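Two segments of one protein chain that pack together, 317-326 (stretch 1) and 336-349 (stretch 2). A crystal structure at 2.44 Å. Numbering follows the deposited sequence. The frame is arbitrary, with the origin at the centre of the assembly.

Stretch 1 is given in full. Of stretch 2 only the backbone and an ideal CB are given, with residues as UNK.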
# COMPACT_ATOMS: atom_id res chain seq x y z
N GLU A 317 8.89 26.28 5.01
CA GLU A 317 10.23 25.87 4.60
C GLU A 317 10.16 24.86 3.45
O GLU A 317 10.24 23.65 3.64
CB GLU A 317 11.04 25.37 5.80
CG GLU A 317 11.42 26.53 6.74
CD GLU A 317 12.06 26.07 8.03
OE1 GLU A 317 12.75 25.03 8.03
OE2 GLU A 317 11.87 26.76 9.06
N THR A 318 9.98 25.41 2.26
CA THR A 318 9.75 24.60 1.06
C THR A 318 10.96 23.76 0.68
O THR A 318 10.81 22.75 0.01
CB THR A 318 9.31 25.48 -0.14
OG1 THR A 318 10.29 26.49 -0.40
CG2 THR A 318 7.98 26.16 0.17
N GLN A 319 12.15 24.16 1.10
CA GLN A 319 13.34 23.36 0.78
C GLN A 319 13.25 21.97 1.40
O GLN A 319 13.79 21.01 0.85
CB GLN A 319 14.64 24.08 1.15
CG GLN A 319 14.95 24.14 2.63
CD GLN A 319 14.18 25.24 3.35
OE1 GLN A 319 13.22 25.80 2.82
NE2 GLN A 319 14.61 25.55 4.58
N LEU A 320 12.54 21.85 2.52
CA LEU A 320 12.33 20.55 3.16
C LEU A 320 11.56 19.60 2.23
O LEU A 320 11.86 18.41 2.16
CB LEU A 320 11.56 20.71 4.48
CG LEU A 320 12.14 21.51 5.65
CD1 LEU A 320 11.04 21.79 6.68
CD2 LEU A 320 13.32 20.77 6.29
N ILE A 321 10.57 20.14 1.53
CA ILE A 321 9.80 19.36 0.56
C ILE A 321 10.73 18.88 -0.56
O ILE A 321 10.77 17.69 -0.89
CB ILE A 321 8.64 20.21 -0.03
CG1 ILE A 321 7.75 20.74 1.10
CG2 ILE A 321 7.82 19.40 -1.05
CD1 ILE A 321 6.73 21.78 0.65
N LYS A 322 11.50 19.82 -1.12
CA LYS A 322 12.52 19.55 -2.13
C LYS A 322 13.51 18.46 -1.71
O LYS A 322 13.63 17.42 -2.37
CB LYS A 322 13.28 20.84 -2.44
CG LYS A 322 14.34 20.71 -3.52
CD LYS A 322 15.35 21.86 -3.46
CE LYS A 322 16.13 21.95 -4.77
NZ LYS A 322 17.05 23.12 -4.81
N ASN A 323 14.22 18.70 -0.61
CA ASN A 323 15.22 17.74 -0.15
C ASN A 323 14.63 16.36 0.12
O ASN A 323 15.26 15.34 -0.14
CB ASN A 323 15.95 18.26 1.09
CG ASN A 323 16.65 19.59 0.83
OD1 ASN A 323 16.85 20.39 1.74
ND2 ASN A 323 17.01 19.83 -0.43
N ALA A 324 13.40 16.32 0.61
CA ALA A 324 12.75 15.05 0.84
C ALA A 324 12.51 14.30 -0.48
O ALA A 324 12.70 13.08 -0.54
CB ALA A 324 11.46 15.27 1.58
N PHE A 325 12.09 15.03 -1.52
CA PHE A 325 11.91 14.45 -2.86
C PHE A 325 13.22 14.01 -3.47
O PHE A 325 13.28 13.01 -4.18
CB PHE A 325 11.16 15.41 -3.83
CG PHE A 325 9.66 15.38 -3.65
CD1 PHE A 325 8.93 14.26 -3.99
CD2 PHE A 325 8.99 16.47 -3.12
CE1 PHE A 325 7.56 14.22 -3.81
CE2 PHE A 325 7.62 16.44 -2.95
CZ PHE A 325 6.90 15.32 -3.28
N SER A 326 14.28 14.75 -3.20
CA SER A 326 15.61 14.32 -3.59
C SER A 326 15.92 12.97 -2.95
O SER A 326 16.41 12.07 -3.62
CB SER A 326 16.68 15.34 -3.15
OG SER A 326 16.63 16.52 -3.92
N UNK A 336 6.07 7.01 -5.15
CA UNK A 336 5.98 7.99 -4.06
C UNK A 336 6.24 9.40 -4.52
O UNK A 336 5.53 10.31 -4.13
CB UNK A 336 6.97 7.64 -2.95
N UNK A 337 7.24 9.59 -5.37
CA UNK A 337 7.56 10.92 -5.88
C UNK A 337 6.45 11.45 -6.78
O UNK A 337 6.11 12.63 -6.73
CB UNK A 337 8.89 10.89 -6.64
N UNK A 338 5.91 10.57 -7.60
CA UNK A 338 4.85 10.95 -8.51
C UNK A 338 3.58 11.33 -7.75
O UNK A 338 3.02 12.40 -7.95
CB UNK A 338 4.56 9.81 -9.49
N UNK A 339 3.14 10.45 -6.86
CA UNK A 339 1.94 10.70 -6.09
C UNK A 339 2.04 11.90 -5.14
O UNK A 339 1.15 12.75 -5.12
CB UNK A 339 1.59 9.44 -5.29
N UNK A 340 3.14 11.98 -4.39
CA UNK A 340 3.30 13.08 -3.44
C UNK A 340 3.50 14.43 -4.11
O UNK A 340 2.99 15.45 -3.63
CB UNK A 340 4.49 12.80 -2.52
N UNK A 341 4.25 14.46 -5.20
CA UNK A 341 4.47 15.73 -5.89
C UNK A 341 3.18 16.29 -6.52
O UNK A 341 3.03 17.51 -6.68
CB UNK A 341 5.54 15.55 -6.97
N UNK A 342 2.26 15.40 -6.88
CA UNK A 342 0.95 15.86 -7.35
C UNK A 342 0.17 16.51 -6.19
O UNK A 342 -0.45 17.57 -6.35
CB UNK A 342 0.16 14.70 -7.94
N UNK A 343 0.19 15.86 -5.03
CA UNK A 343 -0.48 16.41 -3.85
C UNK A 343 0.10 17.77 -3.48
O UNK A 343 -0.62 18.70 -3.13
CB UNK A 343 -0.36 15.45 -2.67
N UNK A 344 1.42 17.88 -3.59
CA UNK A 344 2.11 19.12 -3.30
C UNK A 344 1.77 20.18 -4.34
O UNK A 344 1.51 21.35 -4.00
CB UNK A 344 3.62 18.89 -3.24
N UNK A 345 1.77 19.77 -5.60
CA UNK A 345 1.37 20.65 -6.69
C UNK A 345 -0.07 21.12 -6.53
O UNK A 345 -0.35 22.31 -6.77
CB UNK A 345 1.54 19.94 -8.03
N UNK A 346 -0.98 20.22 -6.14
CA UNK A 346 -2.39 20.62 -5.97
C UNK A 346 -2.53 21.68 -4.88
O UNK A 346 -3.20 22.70 -5.04
CB UNK A 346 -3.26 19.41 -5.63
N UNK A 347 -1.85 21.42 -3.77
CA UNK A 347 -1.85 22.30 -2.62
C UNK A 347 -1.38 23.72 -2.95
O UNK A 347 -2.00 24.70 -2.54
CB UNK A 347 -0.96 21.70 -1.52
N UNK A 348 -0.29 23.83 -3.70
CA UNK A 348 0.21 25.14 -4.10
C UNK A 348 -0.71 25.81 -5.14
O UNK A 348 -0.83 27.04 -5.17
CB UNK A 348 1.63 25.00 -4.66
N UNK A 349 -1.36 25.00 -5.96
CA UNK A 349 -2.37 25.53 -6.87
C UNK A 349 -3.52 26.16 -6.07
O UNK A 349 -3.95 27.27 -6.38
CB UNK A 349 -2.90 24.43 -7.79

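Stretch 2 is helical throughout and runs nearly antiparallel to the helix of stretch 1, at 165° with the axes 11.0 Å apart at closest approach. Stretch 1 offers it a mostly apolar ridge: Thr318, Ile321 and the ring of Phe325.

At position 336 CA-to-CB points sideways, and nothing of stretch 1 lies within 5.5 Å of the ideal CB, so most helix-compatible residues would fit. The deposited residue is Asp336, whose side chain leads away and is hydrogen-bonded elsewhere in the structure.

Position 337 also points sideways, but its ideal CB lies 4.3 Å from Phe325 CD1. A compact apolar side chain, such as valine, alanine or isoleucine, would suit the flank of the ring. It is Val337, with CG1 4.0 Å from Phe325 CD1.

Positions 338 and 339 point away and are unconstrained by stretch 1, so polar residues serve well; they are Glu338 and Asn339.

Position 340 points toward stretch 1, its ideal CB just 3.6 Å from Phe325 CZ. With a ring atom so close, alanine would fit, as would a longer or aromatic side chain whose chi1 carries its end away. The residue is Phe340: its CB touches Phe325 CZ at 3.6 Å, while chi1 of -84° carries the ring away from stretch 1.

At 341 the ideal CB is 3.9 Å from Phe325 CZ, and the backbone N is nearer still, 3.4 Å from that same CZ. Alanine, serine or another small residue would suit a wall so close to the ring. Ser341 is found, and its chi1 of 65° lets OG donate to Val337 O at 2.6 Å.

Position 342 points away and 343 sideways, both beyond contact, so polar or apolar residues would serve; Ile342 and Glu343 occupy them.

Position 344 points toward stretch 1, its ideal CB 4.7 Å from Phe325 CE2 and 4.8 Å from Ile321 CG2. That distance leaves room for another carbon, favouring valine, isoleucine or leucine. Val344 CG2 lies 4.1 Å from Phe325 CE2 and 4.2 Å from Ile321 CG2, and CG1 adds a contact of 4.1 Å to Ile321 CG2. With Val337, Phe340 and Ser341 it completes the hole in which the Phe325 knob sits.

Positions 345, 346, 347 and 349 are out of reach, so stretch 1 sets no preference; they hold Ala345, Asp346, Tyr347 and His349.

Position 348 points toward stretch 1, yet its ideal CB has no neighbour there within 5.5 Å. A long apolar side chain, such as leucine, methionine or phenylalanine, could span the gap. Phe348 does so, bringing CZ within 4.0 Å of Ile321 CD1, at the ring edge, and 4.3 Å of Thr318 CG2.

Stretch 2 336-349: DVENFSIEVADYFH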
# COMPACT_ATOMS: atom_id res chain seq x y z
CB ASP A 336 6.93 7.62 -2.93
CG ASP A 336 6.49 6.39 -2.19
OD1 ASP A 336 5.32 6.01 -2.33
OD2 ASP A 336 7.32 5.80 -1.47
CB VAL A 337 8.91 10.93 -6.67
CG1 VAL A 337 9.10 12.26 -7.42
CG2 VAL A 337 10.07 10.66 -5.74
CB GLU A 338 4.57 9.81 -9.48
CG GLU A 338 3.44 10.08 -10.45
CD GLU A 338 2.84 8.80 -11.01
OE1 GLU A 338 2.20 8.85 -12.08
OE2 GLU A 338 2.98 7.74 -10.35
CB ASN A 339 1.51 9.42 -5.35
CG ASN A 339 1.11 8.30 -6.32
OD1 ASN A 339 1.14 7.12 -5.97
ND2 ASN A 339 0.74 8.68 -7.55
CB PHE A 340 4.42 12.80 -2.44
CG PHE A 340 3.98 11.98 -1.29
CD1 PHE A 340 3.45 12.58 -0.17
CD2 PHE A 340 4.05 10.59 -1.34
CE1 PHE A 340 3.01 11.81 0.91
CE2 PHE A 340 3.62 9.81 -0.27
CZ PHE A 340 3.10 10.43 0.86
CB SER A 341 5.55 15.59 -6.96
OG SER A 341 5.15 14.71 -7.98
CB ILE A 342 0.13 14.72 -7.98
CG1 ILE A 342 0.69 14.36 -9.36
CG2 ILE A 342 -1.37 15.10 -8.05
CD1 ILE A 342 0.13 13.00 -9.90
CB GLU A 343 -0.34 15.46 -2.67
CG GLU A 343 -1.04 14.13 -2.88
CD GLU A 343 -2.11 13.89 -1.85
OE1 GLU A 343 -2.19 12.76 -1.32
OE2 GLU A 343 -2.87 14.85 -1.57
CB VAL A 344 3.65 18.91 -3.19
CG1 VAL A 344 4.36 20.24 -3.02
CG2 VAL A 344 3.96 18.00 -2.00
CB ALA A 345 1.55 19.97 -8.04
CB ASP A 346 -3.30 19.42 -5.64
CG ASP A 346 -3.48 18.47 -6.82
OD1 ASP A 346 -3.07 18.82 -7.95
OD2 ASP A 346 -4.04 17.37 -6.61
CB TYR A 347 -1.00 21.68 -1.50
CG TYR A 347 -0.78 22.59 -0.32
CD1 TYR A 347 0.26 23.51 -0.30
CD2 TYR A 347 -1.64 22.55 0.77
CE1 TYR A 347 0.46 24.35 0.77
CE2 TYR A 347 -1.46 23.41 1.84
CZ TYR A 347 -0.41 24.30 1.84
OH TYR A 347 -0.21 25.15 2.93
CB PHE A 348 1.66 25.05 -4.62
CG PHE A 348 2.67 24.81 -3.54
CD1 PHE A 348 2.60 25.51 -2.34
CD2 PHE A 348 3.66 23.85 -3.69
CE1 PHE A 348 3.53 25.27 -1.32
CE2 PHE A 348 4.58 23.60 -2.68
CZ PHE A 348 4.51 24.31 -1.50
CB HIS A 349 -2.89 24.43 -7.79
CG HIS A 349 -4.06 24.85 -8.61
ND1 HIS A 349 -3.95 25.38 -9.88
CD2 HIS A 349 -5.39 24.82 -8.34
CE1 HIS A 349 -5.15 25.67 -10.35
NE2 HIS A 349 -6.04 25.33 -9.43
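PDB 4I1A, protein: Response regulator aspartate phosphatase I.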